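Local coordinates for erythromycin C-12 hydroxylase (Saccharopolyspora erythraea, PDB 2JJN), which hydroxylates the macrolactone ring of erythromycin D at C-12, using a heme b cofactor, to give erythromycin C in antibiotic biosynthesis, at residues A[115-118]-A[119-123]; A[363-366]-A[367-370]. The protein carries 2 engineered substitutions. All coordinates share one frame; numbering follows the deposited sequence.

Interaction 1 (A[115-118]-A[119-123])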
ATOM      1  N   GLU A 115       0.514  18.482   6.725  1.00 19.11           N
ATOM      2  CA  GLU A 115       0.174  18.047   8.085  1.00 20.81           C
ATOM      3  C   GLU A 115      -1.063  18.759   8.658  1.00 21.11           C
ATOM      4  O   GLU A 115      -1.995  18.097   9.135  1.00 20.88           O
ATOM      5  CB  GLU A 115       1.360  18.129   9.064  1.00 22.44           C
ATOM      6  CG  GLU A 115       0.955  17.757  10.469  1.00 23.00           C
ATOM      7  CD  GLU A 115       2.125  17.624  11.429  1.00 27.29           C
ATOM      8  OE1 GLU A 115       3.282  17.772  10.979  1.00 27.88           O
ATOM      9  OE2 GLU A 115       1.894  17.401  12.642  1.00 27.56           O
ATOM     10  N   PRO A 116      -1.066  20.087   8.679  1.00 21.86           N
ATOM     11  CA  PRO A 116      -2.259  20.739   9.231  1.00 21.59           C
ATOM     12  C   PRO A 116      -3.570  20.321   8.546  1.00 20.36           C
ATOM     13  O   PRO A 116      -4.616  20.079   9.240  1.00 20.64           O
ATOM     14  CB  PRO A 116      -1.970  22.237   9.037  1.00 22.49           C
ATOM     15  CG  PRO A 116      -0.465  22.336   8.966  1.00 22.80           C
ATOM     16  CD  PRO A 116      -0.055  21.055   8.222  1.00 21.37           C
ATOM     17  N   ARG A 117      -3.580  20.214   7.211  1.00 19.43           N
ATOM     18  CA  ARG A 117      -4.829  19.779   6.533  1.00 19.48           C
ATOM     19  C   ARG A 117      -5.212  18.320   6.892  1.00 19.23           C
ATOM     20  O   ARG A 117      -6.392  17.979   7.058  1.00 19.78           O
ATOM     21  CB  ARG A 117      -4.756  19.983   4.995  1.00 19.41           C
ATOM     22  CG  ARG A 117      -5.998  19.493   4.288  1.00 22.11           C
ATOM     23  CD  ARG A 117      -7.232  20.302   4.640  1.00 25.85           C
ATOM     24  NE  ARG A 117      -8.336  19.920   3.756  1.00 25.22           N
ATOM     25  CZ  ARG A 117      -9.626  19.978   4.072  1.00 28.08           C
ATOM     26  NH1 ARG A 117     -10.009  20.460   5.256  1.00 29.01           N
ATOM     27  NH2 ARG A 117     -10.541  19.567   3.195  1.00 30.94           N
ATOM     28  N   ILE A 118      -4.194  17.454   6.975  1.00 19.74           N
ATOM     29  CA  ILE A 118      -4.431  16.084   7.360  1.00 18.60           C
ATOM     30  C   ILE A 118      -5.090  16.053   8.760  1.00 17.51           C
ATOM     31  O   ILE A 118      -6.043  15.309   8.999  1.00 17.41           O
ATOM     32  CB  ILE A 118      -3.138  15.250   7.396  1.00 17.40           C
ATOM     33  CG1 ILE A 118      -2.595  15.099   5.953  1.00 19.19           C
ATOM     34  CG2 ILE A 118      -3.405  13.867   7.975  1.00 20.33           C
ATOM     35  CD1 ILE A 118      -1.126  14.592   5.904  1.00 20.37           C
ATOM     36  N   ARG A 119      -4.544  16.838   9.659  1.00 17.70           N
ATOM     37  CA  ARG A 119      -5.056  16.900  11.027  1.00 17.39           C
ATOM     38  C   ARG A 119      -6.478  17.468  11.062  1.00 18.24           C
ATOM     39  O   ARG A 119      -7.352  16.964  11.766  1.00 18.56           O
ATOM     40  CB  ARG A 119      -4.130  17.688  11.925  1.00 18.03           C
ATOM     41  CG  ARG A 119      -4.493  17.465  13.432  1.00 18.33           C
ATOM     42  CD  ARG A 119      -3.469  18.171  14.330  1.00 20.93           C
ATOM     43  NE  ARG A 119      -2.107  17.733  14.055  1.00 19.94           N
ATOM     44  CZ  ARG A 119      -1.601  16.551  14.453  1.00 20.35           C
ATOM     45  NH1 ARG A 119      -2.341  15.651  15.149  1.00 18.83           N
ATOM     46  NH2 ARG A 119      -0.310  16.290  14.187  1.00 21.93           N
ATOM     47  N   ASP A 120      -6.716  18.517  10.298  1.00 18.50           N
ATOM     48  CA  ASP A 120      -8.038  19.145  10.213  1.00 19.58           C
ATOM     49  C   ASP A 120      -9.104  18.182   9.714  1.00 19.48           C
ATOM     50  O   ASP A 120     -10.158  18.028  10.308  1.00 19.98           O
ATOM     51  CB  ASP A 120      -7.902  20.331   9.242  1.00 20.49           C
ATOM     52  CG  ASP A 120      -9.206  21.073   9.045  1.00 23.34           C
ATOM     53  OD1 ASP A 120      -9.753  21.530  10.058  1.00 24.11           O
ATOM     54  OD2 ASP A 120      -9.652  21.273   7.880  1.00 28.39           O
ATOM     55  N   VAL A 121      -8.848  17.533   8.577  1.00 18.65           N
ATOM     56  CA  VAL A 121      -9.792  16.553   8.026  1.00 18.89           C
ATOM     57  C   VAL A 121     -10.034  15.436   9.018  1.00 18.61           C
ATOM     58  O   VAL A 121     -11.172  15.075   9.281  1.00 19.39           O
ATOM     59  CB  VAL A 121      -9.220  15.980   6.687  1.00 19.64           C
ATOM     60  CG1 VAL A 121     -10.045  14.759   6.230  1.00 21.33           C
ATOM     61  CG2 VAL A 121      -9.201  17.070   5.610  1.00 19.89           C
ATOM     62  N   THR A 122      -8.970  14.903   9.618  1.00 18.08           N
ATOM     63  CA  THR A 122      -9.106  13.786  10.578  1.00 18.81           C
ATOM     64  C   THR A 122      -9.934  14.186  11.778  1.00 18.08           C
ATOM     65  O   THR A 122     -10.890  13.493  12.159  1.00 19.38           O
ATOM     66  CB  THR A 122      -7.730  13.352  11.027  1.00 19.56           C
ATOM     67  OG1 THR A 122      -7.021  12.792   9.897  1.00 18.61           O
ATOM     68  CG2 THR A 122      -7.806  12.296  12.111  1.00 18.35           C
ATOM     69  N   ARG A 123      -9.614  15.340  12.338  1.00 18.74           N
ATOM     70  CA  ARG A 123     -10.304  15.792  13.560  1.00 17.83           C
ATOM     71  C   ARG A 123     -11.776  16.049  13.297  1.00 18.24           C
ATOM     72  O   ARG A 123     -12.647  15.685  14.124  1.00 19.87           O
ATOM     73  CB  ARG A 123      -9.647  17.064  14.085  1.00 17.95           C
ATOM     74  CG  ARG A 123     -10.136  17.409  15.480  1.00 17.74           C
ATOM     75  CD  ARG A 123      -9.265  18.456  16.121  1.00 21.01           C
ATOM     76  NE  ARG A 123      -7.929  17.952  16.425  1.00 19.61           N
ATOM     77  CZ  ARG A 123      -6.955  18.688  16.980  1.00 22.11           C
ATOM     78  NH1 ARG A 123      -7.194  19.967  17.296  1.00 23.55           N
ATOM     79  NH2 ARG A 123      -5.739  18.204  17.206  1.00 22.96           N
TER
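Glu115 and Arg119, one turn apart, run side by side and pair as a salt bridge, Arg119 NH2 to Glu115 OE2 at 2.9 Å. OE2 lies at the guanidinium's edge, in its plane, and offers its anti lone pair, while the carboxylate is turned 56° from that plane. The same NH2 also binds Glu368 of helix 356-374, and Glu115 OE1 pairs with Arg364 there; long charged chains suit residues that must reach a second helix. A second salt bridge joins Arg117 NH1 to Asp120 OD2 at 2.8 Å, its hydrogen bond weak.

Both pairs sit on the first turns of helix 115-127, which packs against helices 142-152 and 356-374 of the cytochrome P450 fold. Pro116 fits a first turn, where its missing N-H is not needed.

Val121 makes a van der Waals contact, CG2 lying over the centre of one face of the Arg117 guanidinium, 3.3 Å from CZ; Arg117 bends at chi2 (66°).

Ile118 O takes a backbone bond from Thr122 N (3.0 Å) and a side-chain bond from Thr122 OG1 (2.8 Å), from opposite faces of its plane. With OG1 beside the backbone N (chi1 -66°), the hydroxyl points back to that carbonyl, which satisfies it.

Interaction 2 (A[363-366]-A[367-370]); sequences NRVA and LEEI
Arg364 sends CG away from its own backbone N (chi1 173°), stays extended through CD, then folds at chi3 (68°); Glu368, one turn later, starts beside its backbone N (chi1 -72°) and runs straight on. The two chains therefore cross, and Arg364 NH1 meets Glu368 OE2 at 2.8 Å. The carboxylate oxygen sits at the guanidinium's edge, close to its plane, while the nitrogen approaches OE2 on the syn side, somewhat above the carboxylate plane. OE2 also rests 3.3 Å from Arg364 CG, so the acid lies against the arginine's methylene groups as well as its charged tip.

Four backbone bonds of the i to i+4 kind run beneath this pair, from Leu367 N to Asn363 O (2.9 Å) through to Ile370 N to Ala366 O (2.9 Å). Glu369 lies alongside Val365, its CG 4.2 Å from Val365 CG1, and its carboxylate is directed to Arg123 and Arg119 of helix 115-127. Asn363, near the heme, hands its ND2 to Ala359 O one turn earlier, which lets an amide sit in a buried place against helix 228-259. Leu367 and Ile370 suit the apolar side, where both touch Trp264.

Helix 356-374 follows the heme-ligating Cys353, as the L helix does in P450s. Glu368 OE1 and Arg364 NH2 each have a further, oppositely charged partner on helix 115-127; two cationic partners would favour the ionised carboxylate of Glu368, and the double pairing restricts rotation of both side chains.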
ATOM      1  N   ASN A 363      -0.705   8.389   8.825  1.00 18.07           N
ATOM      2  CA  ASN A 363      -1.068   7.412   9.859  1.00 18.48           C
ATOM      3  C   ASN A 363      -0.624   7.891  11.252  1.00 18.37           C
ATOM      4  O   ASN A 363      -1.305   7.593  12.263  1.00 18.70           O
ATOM      5  CB  ASN A 363      -0.504   6.030   9.485  1.00 18.67           C
ATOM      6  CG  ASN A 363      -1.359   5.380   8.475  1.00 20.00           C
ATOM      7  OD1 ASN A 363      -2.357   4.752   8.841  1.00 24.43           O
ATOM      8  ND2 ASN A 363      -1.031   5.569   7.204  1.00 22.27           N
ATOM      9  N   ARG A 364       0.458   8.675  11.349  1.00 18.53           N
ATOM     10  CA  ARG A 364       0.829   9.281  12.623  1.00 19.22           C
ATOM     11  C   ARG A 364      -0.304  10.194  13.074  1.00 18.97           C
ATOM     12  O   ARG A 364      -0.774  10.123  14.224  1.00 19.36           O
ATOM     13  CB  ARG A 364       2.113  10.113  12.475  1.00 18.69           C
ATOM     14  CG  ARG A 364       2.403  10.880  13.770  1.00 20.36           C
ATOM     15  CD  ARG A 364       3.787  11.564  13.720  1.00 23.88           C
ATOM     16  NE  ARG A 364       3.905  12.667  12.760  1.00 24.13           N
ATOM     17  CZ  ARG A 364       3.572  13.943  12.999  1.00 25.23           C
ATOM     18  NH1 ARG A 364       2.953  14.303  14.132  1.00 26.76           N
ATOM     19  NH2 ARG A 364       3.890  14.889  12.099  1.00 25.42           N
ATOM     20  N   VAL A 365      -0.691  11.091  12.181  1.00 19.08           N
ATOM     21  CA  VAL A 365      -1.704  12.076  12.550  1.00 18.74           C
ATOM     22  C   VAL A 365      -3.015  11.382  12.894  1.00 19.35           C
ATOM     23  O   VAL A 365      -3.656  11.696  13.893  1.00 19.54           O
ATOM     24  CB  VAL A 365      -1.893  13.127  11.438  1.00 19.43           C
ATOM     25  CG1 VAL A 365      -3.067  14.041  11.780  1.00 19.34           C
ATOM     26  CG2 VAL A 365      -0.628  13.967  11.277  1.00 21.08           C
ATOM     27  N   ALA A 366      -3.394  10.397  12.092  1.00 17.96           N
ATOM     28  CA  ALA A 366      -4.640   9.697  12.386  1.00 17.93           C
ATOM     29  C   ALA A 366      -4.598   9.023  13.767  1.00 17.71           C
ATOM     30  O   ALA A 366      -5.597   9.107  14.546  1.00 18.40           O
ATOM     31  CB  ALA A 366      -4.929   8.658  11.304  1.00 19.11           C
ATOM     32  N   LEU A 367      -3.503   8.334  14.085  1.00 17.53           N
ATOM     33  CA  LEU A 367      -3.452   7.702  15.393  1.00 16.97           C
ATOM     34  C   LEU A 367      -3.405   8.743  16.544  1.00 18.02           C
ATOM     35  O   LEU A 367      -4.095   8.564  17.581  1.00 18.34           O
ATOM     36  CB  LEU A 367      -2.282   6.734  15.474  1.00 16.39           C
ATOM     37  CG  LEU A 367      -2.164   5.939  16.789  1.00 17.23           C
ATOM     38  CD1 LEU A 367      -3.458   5.188  17.035  1.00 20.09           C
ATOM     39  CD2 LEU A 367      -0.996   4.934  16.680  1.00 18.60           C
ATOM     40  N   GLU A 368      -2.665   9.827  16.316  1.00 18.33           N
ATOM     41  CA  GLU A 368      -2.679  10.913  17.296  1.00 18.40           C
ATOM     42  C   GLU A 368      -4.086  11.382  17.592  1.00 17.48           C
ATOM     43  O   GLU A 368      -4.443  11.628  18.755  1.00 19.02           O
ATOM     44  CB  GLU A 368      -1.850  12.087  16.798  1.00 18.52           C
ATOM     45  CG  GLU A 368      -0.326  11.807  16.833  1.00 19.12           C
ATOM     46  CD  GLU A 368       0.461  12.946  16.170  1.00 21.65           C
ATOM     47  OE1 GLU A 368      -0.148  13.821  15.503  1.00 22.58           O
ATOM     48  OE2 GLU A 368       1.715  12.955  16.273  1.00 21.99           O
ATOM     49  N   GLU A 369      -4.886  11.547  16.527  1.00 17.30           N
ATOM     50  CA  GLU A 369      -6.221  12.130  16.684  1.00 17.02           C
ATOM     51  C   GLU A 369      -7.207  11.143  17.282  1.00 17.64           C
ATOM     52  O   GLU A 369      -8.107  11.528  18.038  1.00 17.07           O
ATOM     53  CB  GLU A 369      -6.711  12.648  15.328  1.00 18.18           C
ATOM     54  CG  GLU A 369      -5.887  13.807  14.834  1.00 18.12           C
ATOM     55  CD  GLU A 369      -6.055  15.033  15.720  1.00 19.56           C
ATOM     56  OE1 GLU A 369      -7.221  15.309  16.059  1.00 19.55           O
ATOM     57  OE2 GLU A 369      -5.042  15.663  16.096  1.00 19.79           O
ATOM     58  N   ILE A 370      -7.032   9.849  16.965  1.00 17.85           N
ATOM     59  CA  ILE A 370      -7.868   8.816  17.566  1.00 17.31           C
ATOM     60  C   ILE A 370      -7.638   8.849  19.065  1.00 18.08           C
ATOM     61  O   ILE A 370      -8.594   8.805  19.863  1.00 18.60           O
ATOM     62  CB  ILE A 370      -7.545   7.447  16.972  1.00 17.16           C
ATOM     63  CG1 ILE A 370      -8.088   7.395  15.529  1.00 17.82           C
ATOM     64  CG2 ILE A 370      -8.110   6.314  17.849  1.00 17.57           C
ATOM     65  CD1 ILE A 370      -7.595   6.158  14.751  1.00 16.80           C
TER

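From the N terminus, the chain first forms interaction 1 on helix 115-127 and, some 240 residues later, interaction 2 on helix 356-374. Each joins neighbouring turns of one helix and closes no long loop; they follow in series, neither nesting nor crossing. In space their centres are about 9 Å apart, and the two helices touch directly. Arg123 NE reaches Glu369 OE1 at 2.8 Å, while Thr122 CG2 packs on Glu369 CB at 3.4 Å and Arg119 CA on Val365 CG1 at 3.6 Å. Charged and apolar contacts together thus tie the early helix 115-127 to the helix that follows the heme-ligating cysteine.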